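Side-chain contacts in glycosyl hydrolase (PDB 2X8R), which probably acts as a family GH25 lysozyme, cleaving the beta-1,4 links between N-acetylmuramic acid and N-acetylglucosamine in bacterial peptidoglycan: residues Gly199-Thr202 with Gln203-Leu207; Asp41-Phe44 with Asn45-Thr49; Thr70-Thr73 with Gln74-Phe78; Ala140-Trp143 with Asn144-Gly148. All blocks are in the same frame, centred on the assembly; numbering follows the deposited sequence.

Contact 1 (Gly199-Thr202 with Gln203-Leu207); sequences GPMT and QLRKL
Met201 bends forward over Arg205 one helical turn on: its methyl, CE, sits over one face of the guanidinium, toward the rim, 3.7 Å from Arg205 NE. The same CE also rests on the aliphatic part of the arginine, 3.7 Å from Arg205 CG. Bends at chi2 (-63°) and chi3 (-34°) turn the thioether forward along the helix, while Arg205 runs extended from CG to NE and offers its flank. The sulfur has its own neighbour, for Met201 SD lies 3.8 Å from Leu204 CD2, and the methionine thereby bridges the exposed arginine and the buried leucine. On another side of the turn, the Pro200 ring and the Gln203 chain lie side by side and point the same way, with Pro200 CD 4.0 Å from Gln203 CG.

The backbone bonds run from i to i+4. Leu204 N donates to Pro200 O at 3.1 Å, and Arg205 N reaches Met201 O at 2.8 Å. Lys206 N donates to Thr202 O. Around these residues, Met201 touches Val4 and Gln27, and Leu204 touches Val4, Phe28 and Phe197, so this side of the helix faces the strands.

Pro200 holds the N-cap position of helix 201-209, and the contact is the first turn of an amphipathic helix packed on the beta-sheet of this GH25 domain.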
# COMPACT_ATOMS: atom_id res chain seq x y z
N GLY A 199 -6.41 -11.91 9.24
CA GLY A 199 -7.01 -11.97 10.58
C GLY A 199 -8.43 -11.46 10.59
O GLY A 199 -8.99 -11.12 9.56
N PRO A 200 -9.01 -11.35 11.79
CA PRO A 200 -10.37 -10.89 11.92
C PRO A 200 -10.49 -9.35 11.93
O PRO A 200 -9.49 -8.64 12.09
CB PRO A 200 -10.76 -11.47 13.30
CG PRO A 200 -9.48 -11.42 14.06
CD PRO A 200 -8.44 -11.82 13.07
N MET A 201 -11.72 -8.85 11.89
CA MET A 201 -11.95 -7.42 11.88
C MET A 201 -11.30 -6.74 13.08
O MET A 201 -10.79 -5.67 12.97
CB MET A 201 -13.43 -7.07 11.96
CG MET A 201 -14.08 -6.89 10.73
SD MET A 201 -13.50 -5.49 9.64
CE MET A 201 -13.08 -4.40 10.85
N THR A 202 -11.37 -7.39 14.25
CA THR A 202 -10.79 -6.73 15.42
C THR A 202 -9.31 -6.39 15.18
O THR A 202 -8.86 -5.30 15.60
CB THR A 202 -10.97 -7.51 16.77
OG1 THR A 202 -10.54 -8.83 16.59
CG2 THR A 202 -12.44 -7.52 17.19
N GLN A 203 -8.57 -7.29 14.53
CA GLN A 203 -7.16 -7.02 14.23
C GLN A 203 -6.99 -6.01 13.12
O GLN A 203 -6.00 -5.25 13.11
CB GLN A 203 -6.41 -8.32 13.90
CG GLN A 203 -6.20 -9.18 15.16
CD GLN A 203 -5.44 -8.45 16.26
OE1 GLN A 203 -4.27 -8.08 16.10
NE2 GLN A 203 -6.11 -8.21 17.38
N LEU A 204 -7.91 -6.01 12.16
CA LEU A 204 -7.89 -4.95 11.15
C LEU A 204 -8.08 -3.56 11.81
O LEU A 204 -7.33 -2.60 11.49
CB LEU A 204 -8.93 -5.20 10.05
CG LEU A 204 -9.17 -4.11 9.00
CD1 LEU A 204 -7.86 -3.84 8.28
CD2 LEU A 204 -10.23 -4.61 8.02
N ARG A 205 -9.07 -3.43 12.70
CA ARG A 205 -9.23 -2.14 13.41
C ARG A 205 -7.95 -1.73 14.20
O ARG A 205 -7.70 -0.53 14.37
CB ARG A 205 -10.46 -2.17 14.33
CG ARG A 205 -11.74 -2.26 13.50
CD ARG A 205 -13.02 -1.84 14.27
NE ARG A 205 -14.23 -2.19 13.53
CZ ARG A 205 -14.75 -1.50 12.51
NH1 ARG A 205 -14.18 -0.38 12.07
NH2 ARG A 205 -15.86 -1.93 11.93
N LYS A 206 -7.18 -2.70 14.69
CA LYS A 206 -5.91 -2.41 15.37
C LYS A 206 -4.86 -1.94 14.37
O LYS A 206 -4.04 -1.07 14.69
CB LYS A 206 -5.37 -3.63 16.11
CG LYS A 206 -6.09 -4.02 17.39
CD LYS A 206 -5.18 -5.02 18.15
CE LYS A 206 -5.88 -5.78 19.26
NZ LYS A 206 -6.86 -4.91 19.97
N LEU A 207 -4.87 -2.51 13.17
CA LEU A 207 -3.97 -1.97 12.12
C LEU A 207 -4.33 -0.49 11.89
O LEU A 207 -3.44 0.33 11.74
CB LEU A 207 -4.12 -2.76 10.81
CG LEU A 207 -3.35 -2.24 9.57
CD1 LEU A 207 -1.80 -2.25 9.79
CD2 LEU A 207 -3.83 -2.99 8.33

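Contact 2 (Asp41-Phe44 with Asn45-Thr49); sequences DTVF and NSHYT
Val43 lays its CG1 methyl over one face of the His47 imidazole, a CH-pi contact 3.4 Å from CG1 to the ring centroid. With chi1 at -167°, CG1 stands opposite the backbone N and beside the carbonyl carbon, which carries it forward over the helix. The neighbouring pair is aromatic: Phe44 and Tyr48 extend side by side in the same direction, their planes inclined at 35° and their centroids 4.9 Å apart, an oblique meeting in which Phe44 CZ comes 3.3 Å from Tyr48 CD1. Tyr48 CB also rests over the face of the Phe44 ring, while Asn45 OD1 approaches Phe44 CD2 to 3.3 Å.

Behind these side chains lie the helix carbonyls. Val43 O is gripped twice, by His47 N at 3.0 Å and by Ser46 OG at 2.8 Å, the hydroxyl coming in tilted from the carbonyl plane. Phe44 O takes Tyr48 N.

Further out, Asp41 OD1 accepts from Val43 N at 2.9 Å and weakly from Phe44 N, capping the type I turn, which Phe44 N closes on Asp41 O; the other carboxylate oxygen is held by Asn11 N. One water connects Asp41 O to Asn45 N, and a second connects Thr42 O to Ser46 N, so the amides of Asn45 and Ser46 each find a water acceptor. Phe44 and His47 both press on Ile31 of strand 26-35.

This is an aspartate-capped helix start: a turn leads from strand 39-40 into helix 44-53, whose Phe44 and His47 side chains pack against the sheet of the GH25 domain.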
# COMPACT_ATOMS: atom_id res chain seq x y z
N ASP A 41 -3.00 11.62 -8.15
CA ASP A 41 -4.06 10.84 -8.79
C ASP A 41 -5.38 11.65 -8.68
O ASP A 41 -5.85 12.01 -7.58
CB ASP A 41 -4.20 9.47 -8.13
CG ASP A 41 -5.24 8.60 -8.83
OD1 ASP A 41 -6.39 9.05 -8.91
OD2 ASP A 41 -4.88 7.50 -9.30
N THR A 42 -5.94 11.99 -9.84
CA THR A 42 -7.06 12.94 -9.88
C THR A 42 -8.42 12.37 -9.48
O THR A 42 -9.40 13.15 -9.38
CB THR A 42 -7.19 13.58 -11.29
OG1 THR A 42 -7.22 12.56 -12.29
CG2 THR A 42 -5.97 14.50 -11.55
N VAL A 43 -8.48 11.06 -9.29
CA VAL A 43 -9.71 10.41 -8.81
C VAL A 43 -9.61 10.11 -7.34
O VAL A 43 -10.61 9.80 -6.73
CB VAL A 43 -10.05 9.11 -9.60
CG1 VAL A 43 -11.46 8.66 -9.28
CG2 VAL A 43 -9.94 9.39 -11.10
N PHE A 44 -8.43 10.29 -6.75
CA PHE A 44 -8.27 10.01 -5.32
C PHE A 44 -9.36 10.67 -4.45
O PHE A 44 -9.98 10.01 -3.60
CB PHE A 44 -6.88 10.48 -4.84
CG PHE A 44 -6.75 10.43 -3.34
CD1 PHE A 44 -6.38 9.24 -2.72
CD2 PHE A 44 -7.05 11.55 -2.55
CE1 PHE A 44 -6.29 9.15 -1.32
CE2 PHE A 44 -6.99 11.47 -1.14
CZ PHE A 44 -6.59 10.27 -0.54
N ASN A 45 -9.60 11.96 -4.63
CA ASN A 45 -10.54 12.67 -3.76
C ASN A 45 -11.95 12.06 -3.84
O ASN A 45 -12.59 11.81 -2.78
CB ASN A 45 -10.54 14.17 -4.05
CG ASN A 45 -9.27 14.88 -3.54
OD1 ASN A 45 -8.67 14.46 -2.57
ND2 ASN A 45 -8.87 15.94 -4.23
N SER A 46 -12.40 11.80 -5.07
CA SER A 46 -13.73 11.22 -5.28
C SER A 46 -13.83 9.81 -4.65
O SER A 46 -14.82 9.48 -3.97
CB SER A 46 -14.11 11.24 -6.77
OG SER A 46 -13.27 10.42 -7.52
N HIS A 47 -12.77 9.02 -4.83
CA HIS A 47 -12.73 7.66 -4.25
C HIS A 47 -12.74 7.69 -2.72
O HIS A 47 -13.51 6.99 -2.09
CB HIS A 47 -11.47 6.94 -4.72
CG HIS A 47 -11.57 6.41 -6.12
ND1 HIS A 47 -10.47 6.13 -6.90
CD2 HIS A 47 -12.65 6.07 -6.86
CE1 HIS A 47 -10.86 5.64 -8.07
NE2 HIS A 47 -12.18 5.57 -8.06
N TYR A 48 -11.89 8.53 -2.15
CA TYR A 48 -11.70 8.59 -0.72
C TYR A 48 -12.99 9.06 -0.04
O TYR A 48 -13.38 8.50 0.97
CB TYR A 48 -10.51 9.50 -0.44
CG TYR A 48 -9.88 9.44 0.94
CD1 TYR A 48 -8.81 8.59 1.17
CD2 TYR A 48 -10.29 10.30 1.97
CE1 TYR A 48 -8.16 8.58 2.38
CE2 TYR A 48 -9.65 10.27 3.22
CZ TYR A 48 -8.59 9.38 3.40
OH TYR A 48 -7.88 9.28 4.60
N THR A 49 -13.67 10.04 -0.64
CA THR A 49 -14.96 10.47 -0.10
C THR A 49 -15.99 9.38 -0.24
O THR A 49 -16.77 9.12 0.71
CB THR A 49 -15.42 11.72 -0.84
OG1 THR A 49 -14.41 12.73 -0.69
CG2 THR A 49 -16.74 12.25 -0.27
O HOH W 1 -7.92 13.67 -6.35
O HOH W 2 -11.25 13.14 -7.34

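Contact 3 (Thr70-Thr73 with Gln74-Phe78); sequences TGST and QAKFF
Lys76 climbs back along its own helix toward Ser72. Its CB sits between Thr73 O, at 3.5 Å, and Ser72 O, at 3.6 Å, and CG comes closer, 3.3 Å from Ser72 O; CD still borders that oxygen. From there the chain runs extended, and chi1 of -73°, which places CG beside the backbone N, aims it toward the start of the helix. The tip, Lys76 NZ, stops 4.2 Å from Ser72 OG. A water fills the step: it lies 2.6 Å from Ser72 OG and accepts a weak bond from Lys76 NZ. The serine hydroxyl, beside its own carbonyl carbon, is thus turned to the lysine side. Glu125 of helix 112-130 touches Ser72, Ala75 and Lys76.

Beside this weak water link the main chain is regular. Ala75 N donates to Gly71 O, Lys76 N to Ser72 O at 2.9 Å, and Phe77 N to Thr73 O, whereas Gln74 N reaches Thr70 O only weakly. Gln74 is held by partners beyond the helix: its NE2 bonds Ser69 OG and Arg65 O, its OE1 bonds His62 NE2.

Thr70 occupies the N-cap position, and the contact forms the opening turns of helix 71-79, the helix of the beta-alpha-beta unit between strands 57-63 and 95-97.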
# COMPACT_ATOMS: atom_id res chain seq x y z
N THR A 70 14.65 11.63 -3.48
CA THR A 70 14.91 10.85 -2.27
C THR A 70 13.61 10.26 -1.78
O THR A 70 12.53 10.71 -2.19
CB THR A 70 15.51 11.68 -1.14
OG1 THR A 70 14.60 12.72 -0.74
CG2 THR A 70 16.84 12.31 -1.58
N GLY A 71 13.72 9.26 -0.91
CA GLY A 71 12.53 8.62 -0.28
C GLY A 71 11.74 9.63 0.57
O GLY A 71 10.49 9.66 0.54
N SER A 72 12.46 10.49 1.28
CA SER A 72 11.82 11.49 2.13
C SER A 72 11.00 12.49 1.31
O SER A 72 9.87 12.86 1.69
CB SER A 72 12.93 12.24 2.90
OG SER A 72 12.37 13.43 3.48
N THR A 73 11.54 12.93 0.16
CA THR A 73 10.76 13.85 -0.69
C THR A 73 9.39 13.27 -1.08
O THR A 73 8.34 13.96 -0.97
CB THR A 73 11.53 14.21 -1.94
OG1 THR A 73 12.68 14.98 -1.53
CG2 THR A 73 10.66 15.05 -2.92
N GLN A 74 9.41 12.01 -1.52
CA GLN A 74 8.19 11.35 -1.94
C GLN A 74 7.22 11.09 -0.79
O GLN A 74 6.01 11.25 -0.98
CB GLN A 74 8.49 10.10 -2.76
CG GLN A 74 8.83 10.60 -4.18
CD GLN A 74 9.19 9.50 -5.14
OE1 GLN A 74 8.46 8.54 -5.29
NE2 GLN A 74 10.31 9.68 -5.84
N ALA A 75 7.75 10.71 0.38
CA ALA A 75 6.94 10.63 1.59
C ALA A 75 6.23 11.96 1.90
O ALA A 75 5.04 11.96 2.22
CB ALA A 75 7.76 10.17 2.79
N LYS A 76 6.97 13.07 1.83
CA LYS A 76 6.39 14.36 2.14
C LYS A 76 5.30 14.70 1.14
O LYS A 76 4.27 15.25 1.52
CB LYS A 76 7.45 15.46 2.10
CG LYS A 76 8.40 15.36 3.32
CD LYS A 76 9.44 16.44 3.30
CE LYS A 76 9.99 16.66 4.73
NZ LYS A 76 11.36 17.26 4.77
N PHE A 77 5.51 14.38 -0.14
CA PHE A 77 4.54 14.71 -1.16
C PHE A 77 3.26 13.89 -0.94
O PHE A 77 2.13 14.43 -0.95
CB PHE A 77 5.14 14.45 -2.54
CG PHE A 77 4.18 14.65 -3.68
CD1 PHE A 77 3.53 15.89 -3.88
CD2 PHE A 77 3.96 13.62 -4.60
CE1 PHE A 77 2.63 16.07 -4.97
CE2 PHE A 77 3.09 13.79 -5.70
CZ PHE A 77 2.42 15.02 -5.89
N PHE A 78 3.45 12.59 -0.70
CA PHE A 78 2.33 11.68 -0.37
C PHE A 78 1.53 12.21 0.84
O PHE A 78 0.28 12.27 0.82
CB PHE A 78 2.93 10.28 -0.15
CG PHE A 78 1.96 9.22 0.33
CD1 PHE A 78 0.78 8.93 -0.36
CD2 PHE A 78 2.33 8.42 1.43
CE1 PHE A 78 -0.08 7.88 0.07
CE2 PHE A 78 1.53 7.36 1.87
CZ PHE A 78 0.33 7.07 1.17
O HOH W 3 13.32 15.62 2.39

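Contact 4 (Ala140-Trp143 with Asn144-Gly148); sequences ADWW and NRCTG
The backbone keeps helical i to i+4 bonds to its end, from Asn144 N on Ala140 O through Cys146 N on Trp142 O at 2.7 Å, until Gly148 leaves the helix with positive phi. Across one turn Asp141 and Arg145 form a salt bridge, Arg145 NH1 to Asp141 OD2 at 2.7 Å, on the syn side and tilted from the carboxylate plane; Arg145 NH2 adds a weak bond to Asp141 OD1. The two flat groups are turned 51° apart, and a bend at chi3 (-55°) brings the arginine head round to the acid.

Cys146 lies over the face of Trp142. Its SG stands 3.5 Å from the centroid of the five-membered ring and its CB 3.5 Å from that of the six-membered ring. Thr147 covers a face of Trp143, with OG1 toward the rim and CG2 4.0 Å from the centroid of the six-membered ring, a CH-pi contact. Thr147 OG1 donates to Trp143 O at 2.6 Å, while Thr147 N reaches this oxygen from the opposite face of the carbonyl plane. Ala150 secures both groups, its O taking Trp143 NE1 and its N bonding Thr147 OG1.

Asp141 OD2 also bonds Tyr100 OH. The last turn is tied covalently through the Cys146 disulfide to Cys107, far back in the sequence, its sulfur seated on an indole, with a double grip on Trp143 O and a surface ion pair that probably favours a charged carboxylate.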
# COMPACT_ATOMS: atom_id res chain seq x y z
N ALA A 140 7.44 -10.72 -3.75
CA ALA A 140 8.67 -11.36 -3.26
C ALA A 140 9.79 -11.26 -4.32
O ALA A 140 10.95 -10.99 -3.98
CB ALA A 140 8.40 -12.82 -2.87
N ASP A 141 9.42 -11.45 -5.59
CA ASP A 141 10.35 -11.41 -6.71
C ASP A 141 11.02 -10.03 -6.78
O ASP A 141 12.25 -9.93 -6.91
CB ASP A 141 9.62 -11.66 -8.04
CG ASP A 141 10.47 -11.28 -9.22
OD1 ASP A 141 11.32 -12.11 -9.58
OD2 ASP A 141 10.34 -10.14 -9.73
N TRP A 142 10.21 -8.97 -6.70
CA TRP A 142 10.78 -7.64 -6.80
C TRP A 142 11.71 -7.33 -5.61
O TRP A 142 12.82 -6.85 -5.79
CB TRP A 142 9.65 -6.61 -6.90
CG TRP A 142 10.25 -5.21 -7.23
CD1 TRP A 142 10.36 -4.65 -8.46
CD2 TRP A 142 10.79 -4.26 -6.30
NE1 TRP A 142 10.94 -3.38 -8.36
CE2 TRP A 142 11.24 -3.14 -7.04
CE3 TRP A 142 10.97 -4.27 -4.90
CZ2 TRP A 142 11.84 -2.01 -6.43
CZ3 TRP A 142 11.58 -3.16 -4.29
CH2 TRP A 142 12.01 -2.04 -5.05
N TRP A 143 11.25 -7.65 -4.40
CA TRP A 143 12.02 -7.42 -3.20
C TRP A 143 13.37 -8.14 -3.27
O TRP A 143 14.41 -7.57 -2.89
CB TRP A 143 11.25 -7.87 -1.95
CG TRP A 143 11.78 -7.26 -0.71
CD1 TRP A 143 12.59 -7.88 0.22
CD2 TRP A 143 11.59 -5.92 -0.25
NE1 TRP A 143 12.90 -6.99 1.24
CE2 TRP A 143 12.28 -5.79 0.99
CE3 TRP A 143 10.87 -4.82 -0.74
CZ2 TRP A 143 12.30 -4.60 1.73
CZ3 TRP A 143 10.88 -3.63 0.02
CH2 TRP A 143 11.60 -3.54 1.24
N ASN A 144 13.35 -9.36 -3.80
CA ASN A 144 14.58 -10.09 -3.95
C ASN A 144 15.49 -9.40 -4.97
O ASN A 144 16.67 -9.14 -4.65
CB ASN A 144 14.29 -11.52 -4.37
CG ASN A 144 15.56 -12.33 -4.44
OD1 ASN A 144 16.23 -12.52 -3.42
ND2 ASN A 144 15.95 -12.75 -5.67
N ARG A 145 14.94 -9.07 -6.14
CA ARG A 145 15.79 -8.50 -7.20
C ARG A 145 16.32 -7.12 -6.84
O ARG A 145 17.51 -6.83 -7.07
CB ARG A 145 15.07 -8.42 -8.54
CG ARG A 145 15.91 -7.74 -9.67
CD ARG A 145 15.15 -7.76 -10.99
NE ARG A 145 14.76 -9.13 -11.32
CZ ARG A 145 13.53 -9.65 -11.20
NH1 ARG A 145 12.51 -8.90 -10.79
NH2 ARG A 145 13.34 -10.93 -11.52
N CYS A 146 15.45 -6.27 -6.29
CA CYS A 146 15.85 -4.87 -6.20
C CYS A 146 16.42 -4.44 -4.85
O CYS A 146 16.99 -3.36 -4.76
CB CYS A 146 14.67 -3.98 -6.59
SG CYS A 146 14.16 -4.17 -8.33
N THR A 147 16.25 -5.27 -3.83
CA THR A 147 16.81 -4.98 -2.50
C THR A 147 17.80 -6.02 -2.01
O THR A 147 18.37 -5.87 -0.91
CB THR A 147 15.73 -4.73 -1.38
OG1 THR A 147 15.14 -5.98 -0.97
CG2 THR A 147 14.64 -3.78 -1.89
N GLY A 148 18.00 -7.08 -2.79
CA GLY A 148 18.76 -8.24 -2.29
C GLY A 148 18.04 -8.97 -1.17
O GLY A 148 18.67 -9.53 -0.25
O HOH W 4 14.04 -12.07 -7.86

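Each contact is local, at a helix or the turn leading into it, and none touches another. Contacts 2 and 3 come closest, nearest atoms about 6 Å apart, and both rest on strand 26-35: Phe44 of contact 2 and Phe78 of contact 3 each touch Ala33. Contact 1 reaches the same strand through Gln27 and Phe28, though its centre is 25 Å from that of contact 2. Contacts 3 and 4, centres 21 Å apart, both lean on helix 112-130, through Glu125 and Met115 respectively. Contacts 2 and 4 lie on opposite sides of the chain's centre. All belong to helices around the TIM-barrel-like sheet; toward the active site, Trp142 of contact 4 touches Ile98, the middle residue of the DXE motif.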